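Local atomic coordinates of bacillaene synthase decarboxylase PksI (Bacillus subtilis, PDB entry 4Q1K), a protein that catalyses the decarboxylation of a carrier-tethered 3-methylglutaconyl group to a 3-methylcrotonyl group during biosynthesis of the antibiotic bacillaene in Bacillus subtilis. Residues B[31-36]-B[214-219]; B[104-109]-B[236-241]; B[171-176]-B[187-192]. The protein carries 1 engineered substitution. All coordinates share one frame; numbering follows the deposited sequence.

Contact 1 (B[31-36]-B[214-219]); sequences ESAIIQ and ELAEKP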
loop_
_atom_site.group_PDB
_atom_site.type_symbol
_atom_site.label_atom_id
_atom_site.label_comp_id
_atom_site.label_asym_id
_atom_site.label_seq_id
_atom_site.Cartn_x
_atom_site.Cartn_y
_atom_site.Cartn_z
ATOM N N GLU B 31 7.280 7.925 32.066
ATOM C CA GLU B 31 7.093 9.347 32.443
ATOM C C GLU B 31 5.681 9.251 32.993
ATOM O O GLU B 31 5.053 8.195 32.903
ATOM C CB GLU B 31 7.022 10.238 31.203
ATOM C CG GLU B 31 8.163 10.096 30.235
ATOM C CD GLU B 31 9.183 11.175 30.393
ATOM O OE1 GLU B 31 9.859 11.124 31.444
ATOM O OE2 GLU B 31 9.310 12.051 29.469
ATOM N N SER B 32 5.159 10.369 33.428
ATOM C CA SER B 32 3.842 10.426 33.960
ATOM C C SER B 32 2.752 9.884 33.024
ATOM O O SER B 32 1.726 9.322 33.493
ATOM C CB SER B 32 3.569 11.922 34.325
ATOM O OG SER B 32 2.193 12.037 34.629
ATOM N N ALA B 33 2.908 10.071 31.712
ATOM C CA ALA B 33 1.890 9.598 30.752
ATOM C C ALA B 33 2.354 8.510 29.774
ATOM O O ALA B 33 1.701 8.332 28.725
ATOM C CB ALA B 33 1.369 10.814 29.932
ATOM N N ILE B 34 3.471 7.818 30.048
ATOM C CA ILE B 34 3.959 6.760 29.148
ATOM C C ILE B 34 4.178 5.516 30.002
ATOM O O ILE B 34 4.956 5.569 31.026
ATOM C CB ILE B 34 5.371 7.140 28.612
ATOM C CG1 ILE B 34 5.223 8.513 27.907
ATOM C CG2 ILE B 34 5.870 6.027 27.634
ATOM C CD1 ILE B 34 6.533 9.030 27.268
ATOM N N ILE B 35 3.604 4.408 29.532
ATOM C CA ILE B 35 3.682 3.134 30.255
ATOM C C ILE B 35 4.385 2.151 29.295
ATOM O O ILE B 35 3.991 2.034 28.128
ATOM C CB ILE B 35 2.259 2.652 30.668
ATOM C CG1 ILE B 35 2.265 1.407 31.559
ATOM C CG2 ILE B 35 1.319 2.478 29.461
ATOM C CD1 ILE B 35 3.034 1.589 32.813
ATOM N N GLN B 36 5.371 1.477 29.826
ATOM C CA GLN B 36 6.110 0.430 29.101
ATOM C C GLN B 36 5.678 -0.936 29.582
ATOM O O GLN B 36 5.637 -1.205 30.808
ATOM C CB GLN B 36 7.617 0.662 29.203
ATOM C CG GLN B 36 8.474 -0.432 28.532
ATOM C CD GLN B 36 9.942 -0.081 28.737
ATOM O OE1 GLN B 36 10.429 0.820 28.094
ATOM N NE2 GLN B 36 10.581 -0.675 29.694
ATOM N N GLU B 214 7.085 12.255 22.350
ATOM C CA GLU B 214 6.383 13.144 21.376
ATOM C C GLU B 214 4.864 12.976 21.416
ATOM O O GLU B 214 4.127 13.948 21.428
ATOM C CB GLU B 214 6.996 13.013 19.972
ATOM C CG GLU B 214 8.442 13.476 20.024
ATOM C CD GLU B 214 9.203 13.115 18.729
ATOM O OE1 GLU B 214 8.543 12.698 17.776
ATOM O OE2 GLU B 214 10.441 13.165 18.649
ATOM N N LEU B 215 4.379 11.735 21.464
ATOM C CA LEU B 215 2.958 11.539 21.518
ATOM C C LEU B 215 2.385 12.164 22.797
ATOM O O LEU B 215 1.268 12.682 22.774
ATOM C CB LEU B 215 2.652 10.036 21.480
ATOM C CG LEU B 215 2.793 9.393 20.084
ATOM C CD1 LEU B 215 2.859 7.863 20.237
ATOM C CD2 LEU B 215 1.643 9.853 19.138
ATOM N N ALA B 216 3.121 12.004 23.897
ATOM C CA ALA B 216 2.667 12.562 25.180
ATOM C C ALA B 216 2.638 14.055 25.257
ATOM O O ALA B 216 2.202 14.635 26.249
ATOM C CB ALA B 216 3.481 11.969 26.386
ATOM N N GLU B 217 3.133 14.737 24.223
ATOM C CA GLU B 217 2.878 16.179 24.151
ATOM C C GLU B 217 1.452 16.577 23.792
ATOM O O GLU B 217 1.115 17.727 23.995
ATOM C CB GLU B 217 3.814 16.794 23.126
ATOM C CG GLU B 217 5.253 16.665 23.617
ATOM C CD GLU B 217 6.248 17.088 22.537
ATOM O OE1 GLU B 217 5.849 17.536 21.436
ATOM O OE2 GLU B 217 7.443 16.967 22.813
ATOM N N LYS B 218 0.616 15.629 23.313
ATOM C CA LYS B 218 -0.773 15.906 22.893
ATOM C C LYS B 218 -1.724 15.692 24.083
ATOM O O LYS B 218 -1.349 14.956 24.990
ATOM C CB LYS B 218 -1.198 14.840 21.869
ATOM C CG LYS B 218 -0.676 15.182 20.445
ATOM C CD LYS B 218 0.874 15.192 20.435
ATOM C CE LYS B 218 1.511 15.106 19.056
ATOM N NZ LYS B 218 3.006 15.127 19.043
ATOM N N PRO B 219 -2.927 16.261 24.029
ATOM C CA PRO B 219 -3.966 15.926 25.000
ATOM C C PRO B 219 -4.389 14.492 24.795
ATOM O O PRO B 219 -4.538 14.043 23.641
ATOM C CB PRO B 219 -5.151 16.879 24.667
ATOM C CG PRO B 219 -4.554 17.900 23.747
ATOM C CD PRO B 219 -3.394 17.254 23.029
#
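Ala216 directs its methyl group at the start of strand 34-39, where two neighbours meet it: Ala33 CB lies 4.3 Å from Ala216 CB, and Ile34 CG1 lies 4.2 Å from that same Ala216 CB. The two approaches are alike, but their surroundings differ. With CG1 beside the backbone N and anti to the carbonyl carbon (chi1 -57°), that branch of Ile34, not CG2, is turned to Ala216, and the side chain is buried among Ala212 and Gln213 of helix 201-215 and Ile73 of the sheet. Ala33 and Ala216 are partly exposed; Ala33 belongs to the type I turn from Glu31 to Ile34 that links strands 25-31 and 34-39 at the sheet edge, where Ser32 is solvent-exposed.

The other chain segment turns too. Lys218 NZ binds Glu214 O at 2.9 Å from above the carbonyl plane, while Glu217 N binds the oxygen from the opposite face. Across the contact the two segments meet only through carbon, in a small patch of 90 Å² that has no directional bond; the polar bonds nearby run within 214-219, to Lys70 and from Lys218 NZ to Asn180 O of a neighbouring subunit.

Contact 2 (B[104-109]-B[236-241]); sequences NLYSLA and DQLPRV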
loop_
_atom_site.group_PDB
_atom_site.type_symbol
_atom_site.label_atom_id
_atom_site.label_comp_id
_atom_site.label_asym_id
_atom_site.label_seq_id
_atom_site.Cartn_x
_atom_site.Cartn_y
_atom_site.Cartn_z
ATOM N N ASN B 104 -7.359 -14.167 23.864
ATOM C CA ASN B 104 -7.085 -13.290 22.756
ATOM C C ASN B 104 -5.885 -12.402 23.135
ATOM O O ASN B 104 -5.983 -11.580 24.033
ATOM C CB ASN B 104 -8.308 -12.472 22.359
ATOM C CG ASN B 104 -7.956 -11.372 21.402
ATOM O OD1 ASN B 104 -6.769 -11.189 21.060
ATOM N ND2 ASN B 104 -8.944 -10.612 20.992
ATOM N N LEU B 105 -4.738 -12.640 22.522
ATOM C CA LEU B 105 -3.609 -11.791 22.736
ATOM C C LEU B 105 -3.416 -10.998 21.440
ATOM O O LEU B 105 -2.792 -9.963 21.454
ATOM C CB LEU B 105 -2.345 -12.595 23.043
ATOM C CG LEU B 105 -2.462 -13.559 24.227
ATOM C CD1 LEU B 105 -1.307 -14.566 24.299
ATOM C CD2 LEU B 105 -2.503 -12.672 25.472
ATOM N N TYR B 106 -3.951 -11.480 20.317
ATOM C CA TYR B 106 -3.610 -10.832 19.024
ATOM C C TYR B 106 -4.078 -9.393 18.958
ATOM O O TYR B 106 -3.409 -8.565 18.354
ATOM C CB TYR B 106 -4.200 -11.585 17.806
ATOM C CG TYR B 106 -5.645 -11.979 17.933
ATOM C CD1 TYR B 106 -5.986 -13.200 18.539
ATOM C CD2 TYR B 106 -6.666 -11.179 17.382
ATOM C CE1 TYR B 106 -7.296 -13.587 18.660
ATOM C CE2 TYR B 106 -7.978 -11.554 17.513
ATOM C CZ TYR B 106 -8.264 -12.783 18.152
ATOM O OH TYR B 106 -9.553 -13.191 18.311
ATOM N N SER B 107 -5.203 -9.089 19.596
ATOM C CA SER B 107 -5.800 -7.764 19.384
ATOM C C SER B 107 -5.592 -6.839 20.590
ATOM O O SER B 107 -6.196 -5.803 20.681
ATOM C CB SER B 107 -7.268 -7.853 19.048
ATOM O OG SER B 107 -8.051 -8.326 20.126
ATOM N N LEU B 108 -4.734 -7.230 21.533
ATOM C CA LEU B 108 -4.466 -6.345 22.661
ATOM C C LEU B 108 -4.182 -4.904 22.266
ATOM O O LEU B 108 -4.719 -3.990 22.930
ATOM C CB LEU B 108 -3.243 -6.829 23.488
ATOM C CG LEU B 108 -3.470 -8.162 24.277
ATOM C CD1 LEU B 108 -2.129 -8.662 24.778
ATOM C CD2 LEU B 108 -4.437 -7.957 25.429
ATOM N N ALA B 109 -3.286 -4.650 21.273
ATOM C CA ALA B 109 -2.890 -3.292 21.090
ATOM C C ALA B 109 -3.970 -2.511 20.310
ATOM O O ALA B 109 -4.118 -1.322 20.468
ATOM C CB ALA B 109 -1.561 -3.261 20.296
ATOM N N ASP B 236 -13.996 -2.800 13.205
ATOM C CA ASP B 236 -15.190 -3.243 12.545
ATOM C C ASP B 236 -14.992 -4.525 11.741
ATOM O O ASP B 236 -15.868 -5.367 11.742
ATOM C CB ASP B 236 -15.690 -2.133 11.636
ATOM C CG ASP B 236 -16.968 -2.515 10.900
ATOM O OD1 ASP B 236 -17.996 -2.830 11.553
ATOM O OD2 ASP B 236 -16.933 -2.547 9.645
ATOM N N GLN B 237 -13.868 -4.619 11.016
ATOM C CA GLN B 237 -13.628 -5.691 10.043
ATOM C C GLN B 237 -12.994 -6.938 10.617
ATOM O O GLN B 237 -13.212 -8.031 10.042
ATOM C CB GLN B 237 -12.840 -5.198 8.864
ATOM C CG GLN B 237 -13.602 -4.156 8.007
ATOM C CD GLN B 237 -12.654 -3.497 7.008
ATOM O OE1 GLN B 237 -11.716 -4.127 6.541
ATOM N NE2 GLN B 237 -12.819 -2.238 6.756
ATOM N N LEU B 238 -12.310 -6.833 11.765
ATOM C CA LEU B 238 -11.562 -7.938 12.269
ATOM C C LEU B 238 -12.399 -9.211 12.695
ATOM O O LEU B 238 -11.989 -10.369 12.390
ATOM C CB LEU B 238 -10.623 -7.445 13.390
ATOM C CG LEU B 238 -9.738 -8.564 13.990
ATOM C CD1 LEU B 238 -8.793 -9.192 12.919
ATOM C CD2 LEU B 238 -8.985 -7.936 15.138
ATOM N N PRO B 239 -13.573 -9.028 13.355
ATOM C CA PRO B 239 -14.322 -10.221 13.801
ATOM C C PRO B 239 -14.642 -11.169 12.649
ATOM O O PRO B 239 -14.500 -12.388 12.781
ATOM C CB PRO B 239 -15.664 -9.620 14.281
ATOM C CG PRO B 239 -15.304 -8.241 14.817
ATOM C CD PRO B 239 -14.164 -7.776 13.909
ATOM N N ARG B 240 -15.012 -10.630 11.494
ATOM C CA ARG B 240 -15.379 -11.532 10.432
ATOM C C ARG B 240 -14.188 -12.298 9.882
ATOM O O ARG B 240 -14.340 -13.433 9.458
ATOM C CB ARG B 240 -15.999 -10.688 9.336
ATOM C CG ARG B 240 -16.441 -11.480 8.137
ATOM C CD ARG B 240 -16.884 -10.539 6.991
ATOM N NE ARG B 240 -17.052 -11.246 5.706
ATOM C CZ ARG B 240 -17.996 -12.166 5.456
ATOM N NH1 ARG B 240 -18.880 -12.501 6.396
ATOM N NH2 ARG B 240 -18.055 -12.771 4.270
ATOM N N VAL B 241 -12.997 -11.660 9.820
ATOM C CA VAL B 241 -11.805 -12.338 9.404
ATOM C C VAL B 241 -11.401 -13.394 10.390
ATOM O O VAL B 241 -11.023 -14.451 9.981
ATOM C CB VAL B 241 -10.635 -11.325 8.991
ATOM C CG1 VAL B 241 -9.444 -12.131 8.463
ATOM C CG2 VAL B 241 -11.170 -10.418 7.894
#
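A single methyl of Leu238 makes the apolar contact between helix 220-252 and the turn that leads into helix 108-111. Leu238 CD2 comes up to the edge of the Tyr106 ring, near the ring plane, and lies 4.4 Å from Tyr106 CE2; on its other contact it rests 4.3 Å from Ser107 CB. All three residues are buried, and the leucine is packed further by Phe134 and by Phe163 of helix 161-169.

Polar bonds act within the turn and probably help to hold in shape the part of it that Leu238 meets. Ser107 N donates to Asn104 OD1 (3.0 Å) along a nearly straight path of 166°, in the carbonyl plane and on a lone pair. The same amide returns a bond from Asn104 ND2 to Ser107 OG, tilted somewhat from the amide plane; its modelled length of 2.6 Å is short for such a pair. Ser107 OG has a further hydrogen-bonding partner in Asp111 OD2.

Within the same turn an oxygen lies over a ring. Tyr106 CG sits beside both the backbone N and the carbonyl carbon (chi1 47°), which folds the ring back over Asn104, whose OD1 is 3.2 Å above the ring plane and over its centre. The amide oxygen thus lies over one face of the ring, and the leucine methyl is at its edge.

An asparagine oxygen accepting from the backbone N three residues on is an Asx motif, here placed just before a short helix. It belongs to a crotonase-type fold, and the Tyr106 side chain lies about 9 Å from that of the active-site His249, which helix 220-252 also carries.

Contact 3 (B[171-176]-B[187-192]); sequences FSLAQE and ADLEKR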
loop_
_atom_site.group_PDB
_atom_site.type_symbol
_atom_site.label_atom_id
_atom_site.label_comp_id
_atom_site.label_asym_id
_atom_site.label_seq_id
_atom_site.Cartn_x
_atom_site.Cartn_y
_atom_site.Cartn_z
ATOM N N PHE B 171 -0.835 -5.505 0.373
ATOM C CA PHE B 171 -1.361 -6.725 -0.196
ATOM C C PHE B 171 -0.272 -7.651 -0.761
ATOM O O PHE B 171 -0.220 -8.831 -0.436
ATOM C CB PHE B 171 -2.332 -6.358 -1.401
ATOM C CG PHE B 171 -2.966 -7.628 -1.955
ATOM C CD1 PHE B 171 -4.072 -8.172 -1.314
ATOM C CD2 PHE B 171 -2.400 -8.326 -3.056
ATOM C CE1 PHE B 171 -4.693 -9.365 -1.778
ATOM C CE2 PHE B 171 -2.972 -9.536 -3.498
ATOM C CZ PHE B 171 -4.133 -10.030 -2.894
ATOM N N SER B 172 0.617 -7.098 -1.577
ATOM C CA SER B 172 1.546 -7.936 -2.293
ATOM C C SER B 172 2.551 -8.607 -1.386
ATOM O O SER B 172 2.765 -9.851 -1.428
ATOM C CB SER B 172 2.268 -7.029 -3.373
ATOM O OG SER B 172 3.128 -7.893 -4.117
ATOM N N LEU B 173 3.223 -7.834 -0.545
ATOM C CA LEU B 173 4.180 -8.528 0.349
ATOM C C LEU B 173 3.485 -9.464 1.272
ATOM O O LEU B 173 4.041 -10.517 1.622
ATOM C CB LEU B 173 4.955 -7.483 1.188
ATOM C CG LEU B 173 6.205 -7.955 1.940
ATOM C CD1 LEU B 173 7.181 -8.507 0.963
ATOM C CD2 LEU B 173 6.790 -6.702 2.630
ATOM N N ALA B 174 2.295 -9.125 1.726
ATOM C CA ALA B 174 1.566 -10.065 2.556
ATOM C C ALA B 174 1.344 -11.432 1.890
ATOM O O ALA B 174 1.313 -12.438 2.613
ATOM C CB ALA B 174 0.218 -9.478 3.045
ATOM N N GLN B 175 1.095 -11.462 0.566
ATOM C CA GLN B 175 0.842 -12.769 -0.066
ATOM C C GLN B 175 2.065 -13.670 0.219
ATOM O O GLN B 175 1.923 -14.819 0.522
ATOM C CB GLN B 175 0.664 -12.691 -1.572
ATOM C CG GLN B 175 -0.374 -11.691 -2.063
ATOM C CD GLN B 175 -1.696 -11.896 -1.304
ATOM O OE1 GLN B 175 -2.018 -11.216 -0.267
ATOM N NE2 GLN B 175 -2.433 -12.875 -1.764
ATOM N N GLU B 176 3.269 -13.118 -0.051
ATOM C CA GLU B 176 4.456 -13.917 0.038
ATOM C C GLU B 176 4.675 -14.298 1.496
ATOM O O GLU B 176 5.001 -15.461 1.817
ATOM C CB GLU B 176 5.619 -12.976 -0.470
ATOM C CG GLU B 176 6.949 -13.654 -0.397
ATOM C CD GLU B 176 8.069 -12.645 -0.757
ATOM O OE1 GLU B 176 7.936 -11.990 -1.794
ATOM O OE2 GLU B 176 9.046 -12.518 0.017
ATOM N N ALA B 187 16.321 -6.126 8.325
ATOM C CA ALA B 187 16.977 -5.437 7.173
ATOM C C ALA B 187 16.398 -5.895 5.828
ATOM O O ALA B 187 16.374 -5.110 4.858
ATOM C CB ALA B 187 18.517 -5.656 7.185
ATOM N N ASP B 188 15.983 -7.144 5.748
ATOM C CA ASP B 188 15.359 -7.692 4.528
ATOM C C ASP B 188 14.060 -6.989 4.287
ATOM O O ASP B 188 13.768 -6.548 3.132
ATOM C CB ASP B 188 15.055 -9.224 4.622
ATOM C CG ASP B 188 16.279 -10.089 4.737
ATOM O OD1 ASP B 188 17.289 -9.630 4.136
ATOM O OD2 ASP B 188 16.261 -11.255 5.380
ATOM N N LEU B 189 13.185 -6.960 5.327
ATOM C CA LEU B 189 11.944 -6.203 5.178
ATOM C C LEU B 189 12.187 -4.706 4.809
ATOM O O LEU B 189 11.480 -4.100 3.968
ATOM C CB LEU B 189 11.078 -6.296 6.476
ATOM C CG LEU B 189 10.580 -7.734 6.797
ATOM C CD1 LEU B 189 9.935 -7.812 8.171
ATOM C CD2 LEU B 189 9.572 -8.217 5.739
ATOM N N GLU B 190 13.210 -4.080 5.431
ATOM C CA GLU B 190 13.478 -2.633 5.142
ATOM C C GLU B 190 13.725 -2.540 3.613
ATOM O O GLU B 190 13.168 -1.656 2.923
ATOM C CB GLU B 190 14.752 -2.171 5.919
ATOM C CG GLU B 190 15.033 -0.685 5.691
ATOM C CD GLU B 190 16.093 -0.125 6.675
ATOM O OE1 GLU B 190 16.837 -0.923 7.281
ATOM O OE2 GLU B 190 16.067 1.112 6.927
ATOM N N LYS B 191 14.533 -3.466 3.086
ATOM C CA LYS B 191 14.881 -3.434 1.634
ATOM C C LYS B 191 13.691 -3.734 0.758
ATOM O O LYS B 191 13.636 -3.269 -0.365
ATOM C CB LYS B 191 16.025 -4.371 1.281
ATOM C CG LYS B 191 17.388 -3.907 1.753
ATOM C CD LYS B 191 18.157 -3.120 0.693
ATOM C CE LYS B 191 18.639 -3.974 -0.500
ATOM N NZ LYS B 191 19.898 -3.448 -1.124
ATOM N N ARG B 192 12.717 -4.502 1.262
ATOM C CA ARG B 192 11.534 -4.801 0.439
ATOM C C ARG B 192 10.574 -3.634 0.460
ATOM O O ARG B 192 9.586 -3.639 -0.240
ATOM C CB ARG B 192 10.845 -6.151 0.872
ATOM C CG ARG B 192 11.741 -7.404 0.715
ATOM C CD ARG B 192 12.119 -7.765 -0.749
ATOM N NE ARG B 192 10.875 -8.022 -1.421
ATOM C CZ ARG B 192 10.209 -9.184 -1.387
ATOM N NH1 ARG B 192 10.703 -10.260 -0.708
ATOM N NH2 ARG B 192 9.036 -9.314 -2.013
#
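Glu176 and Arg192 approach from opposite directions and meet end-on, carboxylate against guanidinium, in a salt bridge with two bonds. Arg192 NH2 donates to Glu176 OE1 at 2.9 Å, and Arg192 NH1 to Glu176 OE2, also at 2.9 Å. Both oxygens are met on the syn side and both lie in or close to the guanidinium plane, yet the two groups are not coplanar: their planes are turned 30° apart, and NH2 stands somewhat out of the carboxylate plane. Glu176 reaches out with CG anti to the backbone N (chi1 178°) and an extended chain beyond, whereas Arg192 bends at its second and third torsions to bring its end round to the acid.

The two residues lie on helices 171-180 and 186-192, joined by the short strand 183-185. Their segments run in roughly opposed directions, at 143°, with axes 12.6 Å apart, so long side chains have to span the gap. Tyr184, on the connecting strand, supplies a hydroxyl that is hydrogen-bonded to Glu176 OE2, giving this oxygen of the buried Glu176 a second partner. In the crotonase-family trimer the pair also sits at a subunit boundary: Arg192 NH2 bonds to Pro195 O of a neighbouring subunit.

Leu173 runs obliquely across the arginine side chain. Its CD1 methyl sits over one face of the guanidinium, offset toward the rim, and comes to 3.6 Å from Arg192 NH2; this apolar methyl covers part of one guanidinium face while the guanidinium edge holds the carboxylate. The other methyl, Leu173 CD2, turns to Leu189 CD2 at 4.4 Å, and both leucines also pack on Val194 in the following loop.

From the N terminus, the chain opens contact 1 at residues 31-36, on the edge hairpin of the six-stranded sheet, and then contact 2 at 104-109. Next come both halves of contact 3, 171-176 and 187-192, which close a short helix-strand-helix loop nested inside both larger ones. Contact 1 closes at 214-219, the last residues of helix 201-215 and the turn after it, and contact 2 at 236-241 in helix 220-252, so these two loops cross without touching. Contact 1 ties the sheet edge to the C-terminal part of helix 201-215, contact 2 the turn before helix 108-111 to helix 220-252, and contact 3 two neighbouring helices to each other.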